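Lantibiotic dehydratase (Microbispora corallina, PDB 5EHK) probably dehydrates serine and threonine residues of the NAI-107 precursor peptide in a tRNA-dependent manner during lantibiotic biosynthesis. Local coordinates at residues R171-E185 against L285-V298. Numbering follows the deposited sequence.
Sequences RADMEWLLSAVHRLE and LRPPLDGDDPLQHV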
loop_
_atom_site.group_PDB
_atom_site.type_symbol
_atom_site.label_atom_id
_atom_site.label_comp_id
_atom_site.label_asym_id
_atom_site.label_seq_id
_atom_site.Cartn_x
_atom_site.Cartn_y
_atom_site.Cartn_z
ATOM N N ARG A 171 -23.228 -40.556 9.116
ATOM C CA ARG A 171 -24.247 -39.703 8.523
ATOM C C ARG A 171 -24.030 -39.504 7.041
ATOM O O ARG A 171 -22.940 -39.731 6.512
ATOM C CB ARG A 171 -24.307 -38.345 9.226
ATOM C CG ARG A 171 -24.957 -38.389 10.591
ATOM C CD ARG A 171 -24.695 -37.117 11.365
ATOM N NE ARG A 171 -25.509 -37.058 12.577
ATOM C CZ ARG A 171 -25.437 -36.086 13.481
ATOM N NH1 ARG A 171 -24.567 -35.095 13.316
ATOM N NH2 ARG A 171 -26.228 -36.106 14.552
ATOM N N ALA A 172 -25.099 -39.095 6.378
ATOM C CA ALA A 172 -25.075 -38.828 4.957
ATOM C C ALA A 172 -24.227 -37.602 4.698
ATOM O O ALA A 172 -24.320 -36.633 5.430
ATOM C CB ALA A 172 -26.492 -38.609 4.461
ATOM N N ASP A 173 -23.375 -37.664 3.681
ATOM C CA ASP A 173 -22.606 -36.506 3.228
ATOM C C ASP A 173 -23.568 -35.483 2.642
ATOM O O ASP A 173 -24.448 -35.848 1.859
ATOM C CB ASP A 173 -21.569 -36.946 2.197
ATOM C CG ASP A 173 -21.012 -35.800 1.374
ATOM O OD1 ASP A 173 -20.140 -35.054 1.875
ATOM O OD2 ASP A 173 -21.395 -35.687 0.191
ATOM N N MET A 174 -23.416 -34.213 3.027
ATOM C CA MET A 174 -24.373 -33.173 2.625
ATOM C C MET A 174 -24.494 -33.015 1.116
ATOM O O MET A 174 -25.591 -32.841 0.592
ATOM C CB MET A 174 -24.044 -31.829 3.267
ATOM C CG MET A 174 -24.506 -31.713 4.692
ATOM S SD MET A 174 -26.311 -31.776 4.764
ATOM C CE MET A 174 -26.726 -30.409 3.699
ATOM N N GLU A 175 -23.361 -33.066 0.430
ATOM C CA GLU A 175 -23.357 -32.976 -1.012
ATOM C C GLU A 175 -24.179 -34.125 -1.578
ATOM O O GLU A 175 -25.004 -33.932 -2.469
ATOM C CB GLU A 175 -21.922 -33.005 -1.531
ATOM C CG GLU A 175 -21.771 -32.417 -2.908
ATOM C CD GLU A 175 -20.359 -31.944 -3.189
ATOM O OE1 GLU A 175 -19.662 -31.592 -2.217
ATOM O OE2 GLU A 175 -19.957 -31.891 -4.374
ATOM N N TRP A 176 -23.975 -35.318 -1.025
ATOM C CA TRP A 176 -24.731 -36.504 -1.427
ATOM C C TRP A 176 -26.228 -36.334 -1.144
ATOM O O TRP A 176 -27.057 -36.501 -2.035
ATOM C CB TRP A 176 -24.158 -37.773 -0.759
ATOM C CG TRP A 176 -24.901 -39.045 -1.102
ATOM C CD1 TRP A 176 -24.744 -39.813 -2.224
ATOM C CD2 TRP A 176 -25.926 -39.679 -0.326
ATOM N NE1 TRP A 176 -25.602 -40.885 -2.187
ATOM C CE2 TRP A 176 -26.341 -40.821 -1.035
ATOM C CE3 TRP A 176 -26.527 -39.392 0.899
ATOM C CZ2 TRP A 176 -27.330 -41.675 -0.558
ATOM C CZ3 TRP A 176 -27.510 -40.237 1.367
ATOM C CH2 TRP A 176 -27.900 -41.369 0.644
ATOM N N LEU A 177 -26.568 -36.009 0.096
ATOM C CA LEU A 177 -27.966 -35.854 0.478
ATOM C C LEU A 177 -28.687 -34.784 -0.336
ATOM O O LEU A 177 -29.860 -34.939 -0.672
ATOM C CB LEU A 177 -28.096 -35.540 1.966
ATOM C CG LEU A 177 -29.543 -35.354 2.419
ATOM C CD1 LEU A 177 -30.325 -36.637 2.184
ATOM C CD2 LEU A 177 -29.601 -34.928 3.889
ATOM N N LEU A 178 -27.988 -33.701 -0.659
ATOM C CA LEU A 178 -28.612 -32.622 -1.412
ATOM C C LEU A 178 -29.014 -33.043 -2.831
ATOM O O LEU A 178 -30.053 -32.608 -3.330
ATOM C CB LEU A 178 -27.738 -31.355 -1.403
ATOM C CG LEU A 178 -27.773 -30.588 -0.070
ATOM C CD1 LEU A 178 -26.642 -29.577 0.038
ATOM C CD2 LEU A 178 -29.126 -29.929 0.172
ATOM N N SER A 179 -28.225 -33.908 -3.466
ATOM C CA SER A 179 -28.618 -34.471 -4.767
ATOM C C SER A 179 -30.008 -35.104 -4.738
ATOM O O SER A 179 -30.788 -34.966 -5.687
ATOM C CB SER A 179 -27.583 -35.460 -5.307
ATOM O OG SER A 179 -26.458 -34.768 -5.828
ATOM N N ALA A 180 -30.306 -35.795 -3.645
ATOM C CA ALA A 180 -31.608 -36.420 -3.466
ATOM C C ALA A 180 -32.705 -35.415 -3.103
ATOM O O ALA A 180 -33.841 -35.538 -3.565
ATOM C CB ALA A 180 -31.527 -37.527 -2.420
ATOM N N VAL A 181 -32.374 -34.439 -2.259
ATOM C CA VAL A 181 -33.346 -33.439 -1.823
ATOM C C VAL A 181 -33.850 -32.667 -3.035
ATOM O O VAL A 181 -35.037 -32.339 -3.134
ATOM C CB VAL A 181 -32.725 -32.451 -0.798
ATOM C CG1 VAL A 181 -33.720 -31.370 -0.420
ATOM C CG2 VAL A 181 -32.229 -33.191 0.456
ATOM N N HIS A 182 -32.936 -32.413 -3.969
ATOM C CA HIS A 182 -33.255 -31.771 -5.243
ATOM C C HIS A 182 -34.313 -32.556 -6.013
ATOM O O HIS A 182 -35.250 -31.974 -6.560
ATOM C CB HIS A 182 -31.997 -31.668 -6.100
ATOM C CG HIS A 182 -30.985 -30.702 -5.576
ATOM N ND1 HIS A 182 -29.711 -30.609 -6.090
ATOM C CD2 HIS A 182 -31.060 -29.789 -4.578
ATOM C CE1 HIS A 182 -29.041 -29.677 -5.435
ATOM N NE2 HIS A 182 -29.835 -29.169 -4.508
ATOM N N ARG A 183 -34.171 -33.881 -6.031
ATOM C CA ARG A 183 -35.089 -34.745 -6.767
ATOM C C ARG A 183 -36.438 -34.721 -6.096
ATOM O O ARG A 183 -37.465 -34.754 -6.767
ATOM C CB ARG A 183 -34.559 -36.176 -6.835
ATOM C CG ARG A 183 -33.430 -36.390 -7.847
ATOM C CD ARG A 183 -32.694 -37.703 -7.598
ATOM N NE ARG A 183 -33.574 -38.872 -7.627
ATOM C CZ ARG A 183 -33.248 -40.064 -7.131
ATOM N NH1 ARG A 183 -32.073 -40.243 -6.542
ATOM N NH2 ARG A 183 -34.107 -41.071 -7.200
ATOM N N LEU A 184 -36.438 -34.637 -4.773
ATOM C CA LEU A 184 -37.678 -34.463 -4.040
ATOM C C LEU A 184 -38.301 -33.070 -4.301
ATOM O O LEU A 184 -39.529 -32.926 -4.278
ATOM C CB LEU A 184 -37.424 -34.667 -2.544
ATOM C CG LEU A 184 -37.185 -36.097 -2.043
ATOM C CD1 LEU A 184 -37.328 -36.175 -0.533
ATOM C CD2 LEU A 184 -38.127 -37.070 -2.705
ATOM N N GLU A 185 -37.464 -32.069 -4.603
ATOM C CA GLU A 185 -37.922 -30.676 -4.782
ATOM C C GLU A 185 -38.626 -30.454 -6.129
ATOM O O GLU A 185 -39.377 -29.493 -6.304
ATOM C CB GLU A 185 -36.767 -29.664 -4.592
ATOM C CG GLU A 185 -36.447 -29.306 -3.111
ATOM C CD GLU A 185 -35.180 -28.434 -2.918
ATOM O OE1 GLU A 185 -34.316 -28.375 -3.828
ATOM O OE2 GLU A 185 -35.051 -27.812 -1.836
ATOM N N LEU A 285 -37.347 -29.136 2.948
ATOM C CA LEU A 285 -36.638 -30.372 2.657
ATOM C C LEU A 285 -35.136 -30.306 2.935
ATOM O O LEU A 285 -34.552 -31.263 3.439
ATOM C CB LEU A 285 -36.902 -30.825 1.219
ATOM C CG LEU A 285 -38.331 -31.306 0.979
ATOM C CD1 LEU A 285 -38.525 -31.667 -0.478
ATOM C CD2 LEU A 285 -38.614 -32.492 1.875
ATOM N N ARG A 286 -34.516 -29.181 2.605
ATOM C CA ARG A 286 -33.088 -28.981 2.837
ATOM C C ARG A 286 -32.781 -28.886 4.329
ATOM O O ARG A 286 -33.530 -28.269 5.104
ATOM C CB ARG A 286 -32.615 -27.753 2.056
ATOM C CG ARG A 286 -32.632 -27.977 0.550
ATOM C CD ARG A 286 -32.211 -26.751 -0.210
ATOM N NE ARG A 286 -31.963 -27.050 -1.616
ATOM C CZ ARG A 286 -31.821 -26.131 -2.567
ATOM N NH1 ARG A 286 -32.010 -24.842 -2.290
ATOM N NH2 ARG A 286 -31.558 -26.504 -3.817
ATOM N N PRO A 287 -31.706 -29.563 4.746
ATOM C CA PRO A 287 -31.322 -29.679 6.155
ATOM C C PRO A 287 -30.950 -28.315 6.708
ATOM O O PRO A 287 -30.115 -27.648 6.099
ATOM C CB PRO A 287 -30.092 -30.589 6.110
ATOM C CG PRO A 287 -30.142 -31.285 4.775
ATOM C CD PRO A 287 -30.779 -30.285 3.856
ATOM N N PRO A 288 -31.585 -27.890 7.815
ATOM C CA PRO A 288 -31.377 -26.571 8.439
ATOM C C PRO A 288 -29.963 -26.347 8.981
ATOM O O PRO A 288 -29.596 -25.201 9.241
ATOM C CB PRO A 288 -32.370 -26.570 9.612
ATOM C CG PRO A 288 -32.662 -28.021 9.868
ATOM C CD PRO A 288 -32.587 -28.687 8.538
ATOM N N LEU A 289 -29.190 -27.418 9.131
ATOM C CA LEU A 289 -27.911 -27.367 9.826
ATOM C C LEU A 289 -28.060 -26.786 11.235
ATOM O O LEU A 289 -27.353 -25.847 11.625
ATOM C CB LEU A 289 -26.850 -26.596 9.033
ATOM C CG LEU A 289 -26.680 -26.987 7.574
ATOM C CD1 LEU A 289 -25.470 -26.296 6.998
ATOM C CD2 LEU A 289 -26.566 -28.484 7.423
ATOM N N ASP A 290 -28.972 -27.356 12.009
ATOM C CA ASP A 290 -29.170 -26.891 13.373
ATOM C C ASP A 290 -28.626 -27.861 14.417
ATOM O O ASP A 290 -28.760 -27.625 15.611
ATOM C CB ASP A 290 -30.644 -26.637 13.642
ATOM C CG ASP A 290 -31.511 -27.819 13.279
ATOM O OD1 ASP A 290 -30.984 -28.919 12.968
ATOM O OD2 ASP A 290 -32.742 -27.638 13.303
ATOM N N GLY A 291 -28.004 -28.945 13.976
ATOM C CA GLY A 291 -27.438 -29.901 14.912
ATOM C C GLY A 291 -27.981 -31.317 14.810
ATOM O O GLY A 291 -27.303 -32.258 15.205
ATOM N N ASP A 292 -29.186 -31.469 14.271
ATOM C CA ASP A 292 -29.769 -32.788 14.020
ATOM C C ASP A 292 -29.040 -33.523 12.904
ATOM O O ASP A 292 -28.269 -32.927 12.165
ATOM C CB ASP A 292 -31.265 -32.664 13.682
ATOM C CG ASP A 292 -32.002 -34.026 13.662
ATOM O OD1 ASP A 292 -31.523 -34.990 14.327
ATOM O OD2 ASP A 292 -33.079 -34.113 13.004
ATOM N N ASP A 293 -29.305 -34.821 12.792
ATOM C CA ASP A 293 -28.880 -35.611 11.651
ATOM C C ASP A 293 -29.641 -35.061 10.449
ATOM O O ASP A 293 -30.870 -34.912 10.500
ATOM C CB ASP A 293 -29.224 -37.089 11.911
ATOM C CG ASP A 293 -28.989 -37.999 10.700
ATOM O OD1 ASP A 293 -28.082 -37.745 9.872
ATOM O OD2 ASP A 293 -29.719 -39.008 10.599
ATOM N N PRO A 294 -28.902 -34.694 9.389
ATOM C CA PRO A 294 -29.482 -34.204 8.137
ATOM C C PRO A 294 -30.406 -35.231 7.489
ATOM O O PRO A 294 -31.505 -34.847 7.074
ATOM C CB PRO A 294 -28.255 -33.920 7.253
ATOM C CG PRO A 294 -27.138 -34.706 7.873
ATOM C CD PRO A 294 -27.431 -34.656 9.352
ATOM N N LEU A 295 -29.982 -36.495 7.395
ATOM C CA LEU A 295 -30.804 -37.519 6.739
ATOM C C LEU A 295 -32.167 -37.655 7.416
ATOM O O LEU A 295 -33.215 -37.663 6.752
ATOM C CB LEU A 295 -30.082 -38.861 6.701
ATOM C CG LEU A 295 -30.761 -39.998 5.933
ATOM C CD1 LEU A 295 -31.022 -39.617 4.484
ATOM C CD2 LEU A 295 -29.878 -41.222 5.961
ATOM N N GLN A 296 -32.139 -37.721 8.745
ATOM C CA GLN A 296 -33.347 -37.844 9.536
ATOM C C GLN A 296 -34.247 -36.629 9.341
ATOM O O GLN A 296 -35.476 -36.752 9.313
ATOM C CB GLN A 296 -33.008 -38.045 11.010
ATOM C CG GLN A 296 -34.205 -38.434 11.861
ATOM C CD GLN A 296 -34.844 -39.751 11.403
ATOM O OE1 GLN A 296 -34.175 -40.796 11.307
ATOM N NE2 GLN A 296 -36.148 -39.707 11.134
ATOM N N HIS A 297 -33.629 -35.459 9.195
ATOM C CA HIS A 297 -34.384 -34.241 8.921
ATOM C C HIS A 297 -35.209 -34.356 7.649
ATOM O O HIS A 297 -36.384 -33.988 7.660
ATOM C CB HIS A 297 -33.502 -32.985 8.826
ATOM C CG HIS A 297 -34.241 -31.807 8.283
ATOM N ND1 HIS A 297 -35.163 -31.106 9.028
ATOM C CD2 HIS A 297 -34.263 -31.262 7.046
ATOM C CE1 HIS A 297 -35.696 -30.157 8.282
ATOM N NE2 HIS A 297 -35.170 -30.231 7.074
ATOM N N VAL A 298 -34.604 -34.828 6.556
ATOM C CA VAL A 298 -35.369 -35.038 5.320
ATOM C C VAL A 298 -36.545 -36.010 5.532
ATOM O O VAL A 298 -37.684 -35.709 5.153
ATOM C CB VAL A 298 -34.509 -35.566 4.160
ATOM C CG1 VAL A 298 -35.389 -35.796 2.933
ATOM C CG2 VAL A 298 -33.355 -34.602 3.846
#
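L177 pushes its branched end into a hollow lined by P287, P294, L295 and V298. A chi1 of 179° turns CG away from the backbone N, bringing CD2 to 3.8 Å from P294 CB and CD1 equally close to L295 CD1. A forked leucine suits this spot: CD2 faces P287 and P294, CD1 faces L295, and V298 CG2 meets both, tip to tip. M174, flexible and bent at chi2 and chi3, curls its end against the rigid proline ring, CE lying 3.7 Å from P287 CG and SD beside P294. One turn beyond L177, V181 divides its methyls: CG1 packs on L285 CB at 3.6 Å, CG2 on V298. L184 closes that end against L285 and V298.

Charges border this apolar core. E185 OE2 lies over a face of the R286 guanidinium, 3.2 Å from NE, a salt bridge of charges alone, and also hydrogen-bonds T283. At the other end R171 makes a long ion pair with D293, the N-cap that accepts weak bonds from L295 N and Q296 N.

The axes of 174-185 and of 294-298, the first turn of helix 294-306, run 12° apart, 10.9 Å at closest approach: buried packing of two nearly parallel helices, the proline-bearing 285-293 loop helping fill their groove, within the N-terminal lantibiotic dehydratase family region.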